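Nucleoside hydrolase, putative (Trypanosoma brucei, PDB 3FZ0) belongs to the nucleoside hydrolase family and binds a calcium ion. Local coordinates at residues B[78-83]-B[182-187]. The protein carries 2 engineered substitutions. Numbering follows the deposited sequence.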
ATOM      1  N   ARG B  78       3.188  -4.954  16.537  1.00 65.13           N
ATOM      2  CA  ARG B  78       4.386  -4.140  16.243  1.00 64.39           C
ATOM      3  C   ARG B  78       5.099  -4.714  15.042  1.00 64.29           C
ATOM      4  O   ARG B  78       5.151  -5.926  14.879  1.00 63.81           O
ATOM      5  CB  ARG B  78       5.342  -4.049  17.457  1.00 64.39           C
ATOM      6  CG  ARG B  78       5.848  -5.397  17.991  1.00 64.30           C
ATOM      7  CD  ARG B  78       6.808  -5.253  19.128  1.00 63.82           C
ATOM      8  NE  ARG B  78       7.906  -4.360  18.777  1.00 65.78           N
ATOM      9  CZ  ARG B  78       8.605  -3.619  19.646  1.00 65.25           C
ATOM     10  NH1 ARG B  78       8.328  -3.636  20.932  1.00 63.98           N
ATOM     11  NH2 ARG B  78       9.562  -2.820  19.212  1.00 65.00           N
ATOM     12  N   GLU B  79       5.614  -3.834  14.197  1.00 64.73           N
ATOM     13  CA  GLU B  79       6.341  -4.229  12.980  1.00 65.27           C
ATOM     14  C   GLU B  79       7.828  -3.866  13.152  1.00 65.91           C
ATOM     15  O   GLU B  79       8.640  -3.967  12.224  1.00 66.28           O
ATOM     16  CB  GLU B  79       5.683  -3.625  11.721  1.00 64.67           C
ATOM     17  CG  GLU B  79       4.137  -3.901  11.672  1.00 64.57           C
ATOM     18  CD  GLU B  79       3.434  -3.491  10.362  1.00 65.66           C
ATOM     19  OE1 GLU B  79       4.121  -3.126   9.388  1.00 67.49           O
ATOM     20  OE2 GLU B  79       2.180  -3.563  10.284  1.00 65.37           O
ATOM     21  N   THR B  80       8.168  -3.429  14.358  1.00 66.61           N
ATOM     22  CA  THR B  80       9.552  -3.153  14.736  1.00 67.33           C
ATOM     23  C   THR B  80      10.029  -4.182  15.769  1.00 68.23           C
ATOM     24  O   THR B  80       9.253  -4.920  16.374  1.00 67.94           O
ATOM     25  CB  THR B  80       9.725  -1.737  15.329  1.00 67.09           C
ATOM     26  OG1 THR B  80       8.921  -1.602  16.513  1.00 65.66           O
ATOM     27  CG2 THR B  80       9.315  -0.683  14.326  1.00 67.14           C
ATOM     28  N   VAL B  81      11.328  -4.193  15.960  1.00 69.92           N
ATOM     29  CA  VAL B  81      12.025  -5.071  16.887  1.00 71.30           C
ATOM     30  C   VAL B  81      12.622  -4.165  17.974  1.00 71.81           C
ATOM     31  O   VAL B  81      12.963  -2.999  17.692  1.00 71.65           O
ATOM     32  CB  VAL B  81      13.134  -5.806  16.093  1.00 71.70           C
ATOM     33  CG1 VAL B  81      14.290  -6.224  16.955  1.00 72.36           C
ATOM     34  CG2 VAL B  81      12.527  -6.996  15.314  1.00 71.95           C
ATOM     35  N   GLN B  82      12.718  -4.680  19.207  1.00 72.88           N
ATOM     36  CA  GLN B  82      13.450  -4.002  20.299  1.00 73.54           C
ATOM     37  C   GLN B  82      14.952  -3.966  20.007  1.00 73.35           C
ATOM     38  O   GLN B  82      15.579  -4.982  19.724  1.00 73.71           O
ATOM     39  CB  GLN B  82      13.176  -4.657  21.656  1.00 73.59           C
ATOM     40  CG  GLN B  82      11.712  -4.525  22.118  1.00 75.10           C
ATOM     41  CD  GLN B  82      11.493  -4.783  23.620  1.00 74.98           C
ATOM     42  OE1 GLN B  82      12.378  -5.281  24.323  1.00 75.65           O
ATOM     43  NE2 GLN B  82      10.302  -4.430  24.108  1.00 75.42           N
ATOM     44  N   TRP B  83      15.515  -2.774  20.057  1.00 73.42           N
ATOM     45  CA  TRP B  83      16.901  -2.526  19.667  1.00 73.30           C
ATOM     46  C   TRP B  83      17.932  -3.268  20.530  1.00 72.84           C
ATOM     47  O   TRP B  83      18.788  -3.955  19.995  1.00 72.50           O
ATOM     48  CB  TRP B  83      17.152  -1.023  19.745  1.00 73.59           C
ATOM     49  CG  TRP B  83      18.490  -0.532  19.220  1.00 74.55           C
ATOM     50  CD1 TRP B  83      19.150  -0.945  18.072  1.00 74.20           C
ATOM     51  CD2 TRP B  83      19.304   0.505  19.801  1.00 74.30           C
ATOM     52  NE1 TRP B  83      20.329  -0.236  17.935  1.00 73.95           N
ATOM     53  CE2 TRP B  83      20.443   0.662  18.971  1.00 73.04           C
ATOM     54  CE3 TRP B  83      19.181   1.309  20.951  1.00 73.40           C
ATOM     55  CZ2 TRP B  83      21.458   1.580  19.259  1.00 73.10           C
ATOM     56  CZ3 TRP B  83      20.188   2.222  21.239  1.00 73.38           C
ATOM     57  CH2 TRP B  83      21.305   2.360  20.392  1.00 73.89           C
ATOM     58  N   ASN B 182      10.628   5.342  16.157  1.00 61.39           N
ATOM     59  CA  ASN B 182       9.375   5.724  16.829  1.00 61.55           C
ATOM     60  C   ASN B 182       8.249   5.854  15.801  1.00 61.78           C
ATOM     61  O   ASN B 182       7.119   5.410  16.026  1.00 62.39           O
ATOM     62  CB  ASN B 182       9.520   7.063  17.597  1.00 61.45           C
ATOM     63  CG  ASN B 182      10.420   6.970  18.824  1.00 61.43           C
ATOM     64  OD1 ASN B 182      10.563   5.911  19.409  1.00 63.35           O
ATOM     65  ND2 ASN B 182      10.995   8.111  19.236  1.00 58.97           N
ATOM     66  N   SER B 183       8.561   6.487  14.675  1.00 61.83           N
ATOM     67  CA  SER B 183       7.626   6.629  13.572  1.00 61.67           C
ATOM     68  C   SER B 183       7.196   5.252  13.067  1.00 61.54           C
ATOM     69  O   SER B 183       5.986   4.969  12.986  1.00 61.72           O
ATOM     70  CB  SER B 183       8.256   7.448  12.435  1.00 61.37           C
ATOM     71  OG  SER B 183       7.280   7.845  11.469  1.00 61.84           O
ATOM     72  N   HIS B 184       8.178   4.406  12.739  1.00 61.25           N
ATOM     73  CA  HIS B 184       7.914   3.056  12.256  1.00 61.32           C
ATOM     74  C   HIS B 184       7.102   2.239  13.272  1.00 61.14           C
ATOM     75  O   HIS B 184       6.268   1.463  12.892  1.00 61.10           O
ATOM     76  CB  HIS B 184       9.230   2.341  11.902  1.00 61.07           C
ATOM     77  CG  HIS B 184       9.046   1.066  11.144  1.00 60.99           C
ATOM     78  ND1 HIS B 184      10.025   0.102  11.068  1.00 61.37           N
ATOM     79  CD2 HIS B 184       7.999   0.594  10.425  1.00 61.92           C
ATOM     80  CE1 HIS B 184       9.593  -0.911  10.338  1.00 60.04           C
ATOM     81  NE2 HIS B 184       8.367  -0.636   9.928  1.00 60.87           N
ATOM     82  N   CYS B 185       7.338   2.454  14.557  1.00 61.22           N
ATOM     83  CA  CYS B 185       6.635   1.734  15.630  1.00 61.10           C
ATOM     84  C   CYS B 185       5.163   1.974  15.551  1.00 61.05           C
ATOM     85  O   CYS B 185       4.363   1.068  15.768  1.00 61.21           O
ATOM     86  CB  CYS B 185       7.126   2.179  17.004  1.00 60.68           C
ATOM     87  SG  CYS B 185       8.587   1.282  17.562  1.00 61.99           S
ATOM     88  N   ASP B 186       4.787   3.203  15.229  1.00 60.86           N
ATOM     89  CA  ASP B 186       3.373   3.496  15.168  1.00 60.82           C
ATOM     90  C   ASP B 186       3.116   4.600  14.185  1.00 60.21           C
ATOM     91  O   ASP B 186       3.002   5.766  14.583  1.00 60.09           O
ATOM     92  CB  ASP B 186       2.814   3.844  16.563  1.00 60.47           C
ATOM     93  CG  ASP B 186       1.341   3.721  16.612  1.00 60.93           C
ATOM     94  OD1 ASP B 186       0.767   3.821  15.522  1.00 62.16           O
ATOM     95  OD2 ASP B 186       0.743   3.514  17.703  1.00 62.45           O
ATOM     96  N   PRO B 187       3.024   4.240  12.896  1.00 60.17           N
ATOM     97  CA  PRO B 187       2.785   5.223  11.845  1.00 59.71           C
ATOM     98  C   PRO B 187       1.387   5.835  11.986  1.00 59.28           C
ATOM     99  O   PRO B 187       1.250   7.053  11.880  1.00 59.25           O
ATOM    100  CB  PRO B 187       2.949   4.403  10.562  1.00 59.58           C
ATOM    101  CG  PRO B 187       3.722   3.202  10.971  1.00 59.47           C
ATOM    102  CD  PRO B 187       3.183   2.891  12.325  1.00 60.19           C
TER
HETATM  103  O   HOH W   1       6.474  -1.884   8.682  1.00 36.95           O
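Thr-80 meets two consecutive residues of the short helix 181-185 with the two branches of its side chain. The methyl CG2 lies over one face of the His-184 ring, 3.4 Å from ND1. The methyl packs on the ring by van der Waals contact. CG of His-184 is anti to the backbone N (chi1 -168°), which brings the ring under the threonine methyl. The hydroxyl OG1 lies 3.1 Å from SG of Cys-185. Trp-41 and Pro-136 also touch Cys-185.

The link between Glu-79 and His-184 runs through a water. The water donates to Glu-79 OE1 at 2.8 Å. It meets NE2 of His-184 at the ring edge, in plane, at 2.6 Å. The other ring nitrogen, ND1, is hydrogen-bonded to Ser-175 OG, which probably holds the ring in this rotation. Glu-79 OE2 forms a salt bridge with Arg-311 of the second subunit.

The chain has the open alpha/beta fold of nucleoside hydrolases, a mainly parallel central sheet flanked by helices. The contact ties the long loop after strand 66-68 to helix 181-185 of that fold. The calcium ion is about 9 Å from the side chain of Cys-185. It is bound by Asp-14, Asp-19, Leu-134 and Asp-283, so the contact lies near the metal site without contributing a ligand.

Within the loop, Arg-78 folds back on Thr-80. Its NE donates to Thr-80 O at 2.8 Å, from above the carbonyl plane. NH2 makes a weak bond to Thr-80 OG1 and another bond to Gly-42 O. At the end of the helix, Asp-186 N-caps the helix 187-195, with OD1 accepting from Ala-189 N.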